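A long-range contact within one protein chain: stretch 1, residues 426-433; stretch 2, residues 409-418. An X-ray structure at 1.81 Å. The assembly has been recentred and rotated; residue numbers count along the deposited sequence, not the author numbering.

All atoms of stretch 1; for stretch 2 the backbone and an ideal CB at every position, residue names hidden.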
# COMPACT_ATOMS: atom_id res chain seq x y z
N THR A 426 -18.51 -17.83 6.89
CA THR A 426 -17.84 -18.98 6.27
C THR A 426 -18.63 -20.29 6.49
O THR A 426 -19.35 -20.46 7.51
CB THR A 426 -16.34 -19.19 6.74
OG1 THR A 426 -16.31 -19.56 8.13
CG2 THR A 426 -15.49 -17.95 6.52
N VAL A 427 -18.48 -21.22 5.55
CA VAL A 427 -19.05 -22.53 5.70
C VAL A 427 -17.97 -23.57 5.37
O VAL A 427 -17.32 -23.47 4.36
CB VAL A 427 -20.29 -22.72 4.79
CG1 VAL A 427 -20.84 -24.16 4.87
CG2 VAL A 427 -21.38 -21.73 5.17
N LEU A 428 -17.83 -24.56 6.25
CA LEU A 428 -16.81 -25.58 6.15
C LEU A 428 -17.46 -26.95 5.98
O LEU A 428 -18.28 -27.37 6.81
CB LEU A 428 -15.86 -25.54 7.37
CG LEU A 428 -15.08 -24.24 7.61
CD1 LEU A 428 -14.30 -24.23 8.93
CD2 LEU A 428 -14.12 -23.88 6.44
N PHE A 429 -17.12 -27.62 4.88
CA PHE A 429 -17.81 -28.84 4.50
C PHE A 429 -16.97 -29.61 3.50
O PHE A 429 -15.92 -29.16 3.11
CB PHE A 429 -19.16 -28.48 3.87
CG PHE A 429 -19.05 -27.88 2.49
CD1 PHE A 429 -19.33 -28.66 1.35
CD2 PHE A 429 -18.68 -26.56 2.32
CE1 PHE A 429 -19.24 -28.11 0.06
CE2 PHE A 429 -18.60 -25.99 1.03
CZ PHE A 429 -18.88 -26.78 -0.10
N ARG A 430 -17.44 -30.77 3.10
CA ARG A 430 -16.70 -31.56 2.15
C ARG A 430 -17.68 -32.40 1.38
O ARG A 430 -18.79 -32.62 1.86
CB ARG A 430 -15.66 -32.44 2.86
CG ARG A 430 -16.24 -33.50 3.78
CD ARG A 430 -15.11 -34.39 4.22
NE ARG A 430 -15.48 -35.35 5.24
CZ ARG A 430 -14.61 -36.13 5.88
NH1 ARG A 430 -13.31 -36.06 5.58
NH2 ARG A 430 -15.02 -36.98 6.81
N ALA A 431 -17.31 -32.77 0.14
CA ALA A 431 -18.03 -33.82 -0.58
C ALA A 431 -17.81 -35.15 0.12
O ALA A 431 -16.71 -35.45 0.59
CB ALA A 431 -17.55 -33.90 -2.03
N THR A 432 -18.86 -35.96 0.19
CA THR A 432 -18.79 -37.23 0.89
C THR A 432 -19.05 -38.42 -0.08
O THR A 432 -19.60 -38.22 -1.17
CB THR A 432 -19.71 -37.21 2.14
OG1 THR A 432 -19.33 -38.25 3.04
CG2 THR A 432 -21.18 -37.34 1.74
N HIS A 433 -18.61 -39.62 0.30
CA HIS A 433 -18.75 -40.86 -0.50
C HIS A 433 -18.50 -42.03 0.45
O HIS A 433 -17.67 -41.91 1.36
CB HIS A 433 -17.72 -40.88 -1.64
CG HIS A 433 -17.99 -41.92 -2.69
ND1 HIS A 433 -17.34 -43.14 -2.72
CD2 HIS A 433 -18.84 -41.93 -3.75
CE1 HIS A 433 -17.78 -43.85 -3.75
NE2 HIS A 433 -18.68 -43.13 -4.39
N UNK A 409 -28.62 -26.33 4.49
CA UNK A 409 -28.80 -26.96 3.19
C UNK A 409 -27.77 -28.08 3.00
O UNK A 409 -28.11 -29.15 2.47
CB UNK A 409 -28.68 -25.92 2.07
N UNK A 410 -26.53 -27.84 3.45
CA UNK A 410 -25.48 -28.87 3.35
C UNK A 410 -25.76 -30.05 4.32
O UNK A 410 -25.54 -31.22 3.98
CB UNK A 410 -24.11 -28.25 3.65
N UNK A 411 -26.27 -29.71 5.51
CA UNK A 411 -26.59 -30.68 6.56
C UNK A 411 -27.57 -31.75 6.10
O UNK A 411 -27.43 -32.92 6.46
CB UNK A 411 -27.17 -29.96 7.78
N UNK A 412 -28.54 -31.35 5.28
CA UNK A 412 -29.64 -32.24 4.86
C UNK A 412 -29.41 -32.84 3.46
O UNK A 412 -30.27 -33.53 2.90
CB UNK A 412 -30.96 -31.47 4.87
N UNK A 413 -28.22 -32.59 2.93
CA UNK A 413 -27.80 -33.12 1.64
C UNK A 413 -26.79 -34.23 1.85
O UNK A 413 -25.66 -33.99 2.32
CB UNK A 413 -27.21 -32.02 0.76
N UNK A 414 -27.23 -35.45 1.52
CA UNK A 414 -26.46 -36.69 1.71
C UNK A 414 -25.15 -36.72 0.89
O UNK A 414 -24.28 -37.55 1.17
CB UNK A 414 -27.33 -37.89 1.33
N UNK A 415 -25.03 -35.84 -0.11
CA UNK A 415 -23.84 -35.77 -0.97
C UNK A 415 -22.66 -35.00 -0.34
O UNK A 415 -21.55 -35.02 -0.87
CB UNK A 415 -24.22 -35.11 -2.30
N UNK A 416 -22.92 -34.34 0.79
CA UNK A 416 -21.92 -33.52 1.49
C UNK A 416 -21.95 -33.81 2.97
O UNK A 416 -22.89 -34.43 3.47
CB UNK A 416 -22.16 -32.03 1.24
N UNK A 417 -20.91 -33.38 3.66
CA UNK A 417 -20.86 -33.44 5.11
C UNK A 417 -20.44 -32.07 5.65
O UNK A 417 -19.39 -31.54 5.29
CB UNK A 417 -19.90 -34.53 5.58
N UNK A 418 -21.29 -31.50 6.49
CA UNK A 418 -20.98 -30.25 7.13
C UNK A 418 -19.89 -30.49 8.19
O UNK A 418 -20.03 -31.40 9.03
CB UNK A 418 -22.24 -29.63 7.75

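Position 409 is helical, and its CB has nothing of stretch 1 within 5.5 Å. Many residues would suit it. It is Met-409, deposited as selenomethionine, and it makes no contact.

Position 410 is also helical, but its CB points toward stretch 1. The ideal CB lies 5.0 Å from Phe-429 CB and 5.4 Å from Val-427 CG1. The surroundings are apolar, with a ring within reach, so Leu, Ile, Met or Val would suit. It is Ile-410. Its CD1 sits over one face of the Phe-429 ring, 4.0 Å from the centroid, a CH-pi contact. The same CD1 is 3.7 Å from Val-427 CG1.

Positions 411, 412 and 413 are out of reach of stretch 1. Polar residues are plausible where the helix ends. They are Arg-411, Thr-412 and Asn-413. Thr-412 is the first to leave helical angles. Asn-413 opens a type I turn, and its OD1 accepts from the backbone N of 415 at 2.8 Å.

Positions 414 and 415 are the middle of that turn, and both CBs point away. Small or polar residues would serve. They are Asp-414 and Gln-415. Here the backbone does the work: Thr-432 N donates to Gln-415 O at 3.0 Å. A water donates to Thr-432 O, and weakly to Gln-415 OE1.

Position 416 has extended angles and a sideways CB. The ideal CB is 4.4 Å from Phe-429 CD1 and 4.9 Å from Ala-431 CA. A large apolar or aromatic side chain could cover both neighbours. It is Phe-416. Its CD1 lies 3.8 Å from Phe-429 CE1, the two ring planes at 68°, and 3.7 Å from Ala-431 CA.

Position 417 pairs with Arg-430 in an antiparallel, hydrogen-bonded bridge, with both side chains on the same face. The ideal CB is 4.2 Å from Arg-430 CG. A guanidinium close by favours an acid, though Gln could also accept. It is Glu-417. Its extended chain (chi1 and chi2 both t) brings OE1 to 2.7 Å from Arg-430 NE, a salt bridge, and 2.9 Å from Arg-430 NH2. A water links OE1 to Thr-432 OG1. The backbones bond both ways: Glu-417 N to Arg-430 O at 2.9 Å, and Arg-430 N to Glu-417 O at 3.0 Å.

Position 418 pairs with Phe-429 without hydrogen bonds, on the face that carries the Phe-429 side chain. The ideal CB is 5.1 Å from Phe-429 CB. Branched apolar residues such as Leu, Ile or Val fit. It is Leu-418. Its CD1 reaches Val-427 CG1 at 4.1 Å and Leu-428 O at 3.6 Å.

Stretch 2 409-418: MIRTNDQFEL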
# COMPACT_ATOMS: atom_id res chain seq x y z
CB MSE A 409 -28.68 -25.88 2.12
CG MSE A 409 -28.92 -26.32 0.68
SE MSE A 409 -28.25 -24.86 -0.48
CE MSE A 409 -29.14 -23.42 0.42
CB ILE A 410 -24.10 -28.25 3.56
CG1 ILE A 410 -23.77 -27.35 2.37
CG2 ILE A 410 -23.00 -29.31 3.74
CD1 ILE A 410 -22.61 -26.44 2.58
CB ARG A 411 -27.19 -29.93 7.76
CG ARG A 411 -27.18 -30.71 9.06
CD ARG A 411 -28.08 -30.03 10.12
NE ARG A 411 -27.83 -28.59 10.26
CZ ARG A 411 -26.75 -28.07 10.84
NH1 ARG A 411 -25.84 -28.89 11.34
NH2 ARG A 411 -26.60 -26.74 10.93
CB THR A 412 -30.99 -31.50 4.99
OG1 THR A 412 -31.04 -30.43 4.04
CG2 THR A 412 -31.15 -30.91 6.40
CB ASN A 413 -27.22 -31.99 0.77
CG ASN A 413 -26.89 -32.45 -0.63
OD1 ASN A 413 -26.19 -33.44 -0.84
ND2 ASN A 413 -27.40 -31.73 -1.61
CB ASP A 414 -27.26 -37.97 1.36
CG ASP A 414 -28.82 -37.80 1.41
OD1 ASP A 414 -29.37 -36.68 1.60
OD2 ASP A 414 -29.50 -38.84 1.23
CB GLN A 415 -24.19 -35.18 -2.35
CG GLN A 415 -25.17 -35.98 -3.19
CD GLN A 415 -24.58 -37.32 -3.61
OE1 GLN A 415 -24.76 -38.33 -2.93
NE2 GLN A 415 -23.84 -37.32 -4.71
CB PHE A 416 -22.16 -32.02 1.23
CG PHE A 416 -22.07 -31.64 -0.23
CD1 PHE A 416 -20.84 -31.40 -0.81
CD2 PHE A 416 -23.22 -31.59 -1.02
CE1 PHE A 416 -20.72 -31.09 -2.17
CE2 PHE A 416 -23.14 -31.28 -2.39
CZ PHE A 416 -21.89 -31.03 -2.97
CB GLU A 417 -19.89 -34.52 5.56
CG GLU A 417 -19.57 -34.47 7.06
CD GLU A 417 -18.55 -35.52 7.50
OE1 GLU A 417 -17.69 -35.94 6.69
OE2 GLU A 417 -18.61 -35.90 8.70
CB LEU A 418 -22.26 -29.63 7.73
CG LEU A 418 -22.09 -28.30 8.49
CD1 LEU A 418 -21.83 -27.17 7.50
CD2 LEU A 418 -23.29 -27.99 9.35
O HOH W 1 -21.72 -39.25 -1.83
O HOH W 2 -18.55 -38.22 5.77
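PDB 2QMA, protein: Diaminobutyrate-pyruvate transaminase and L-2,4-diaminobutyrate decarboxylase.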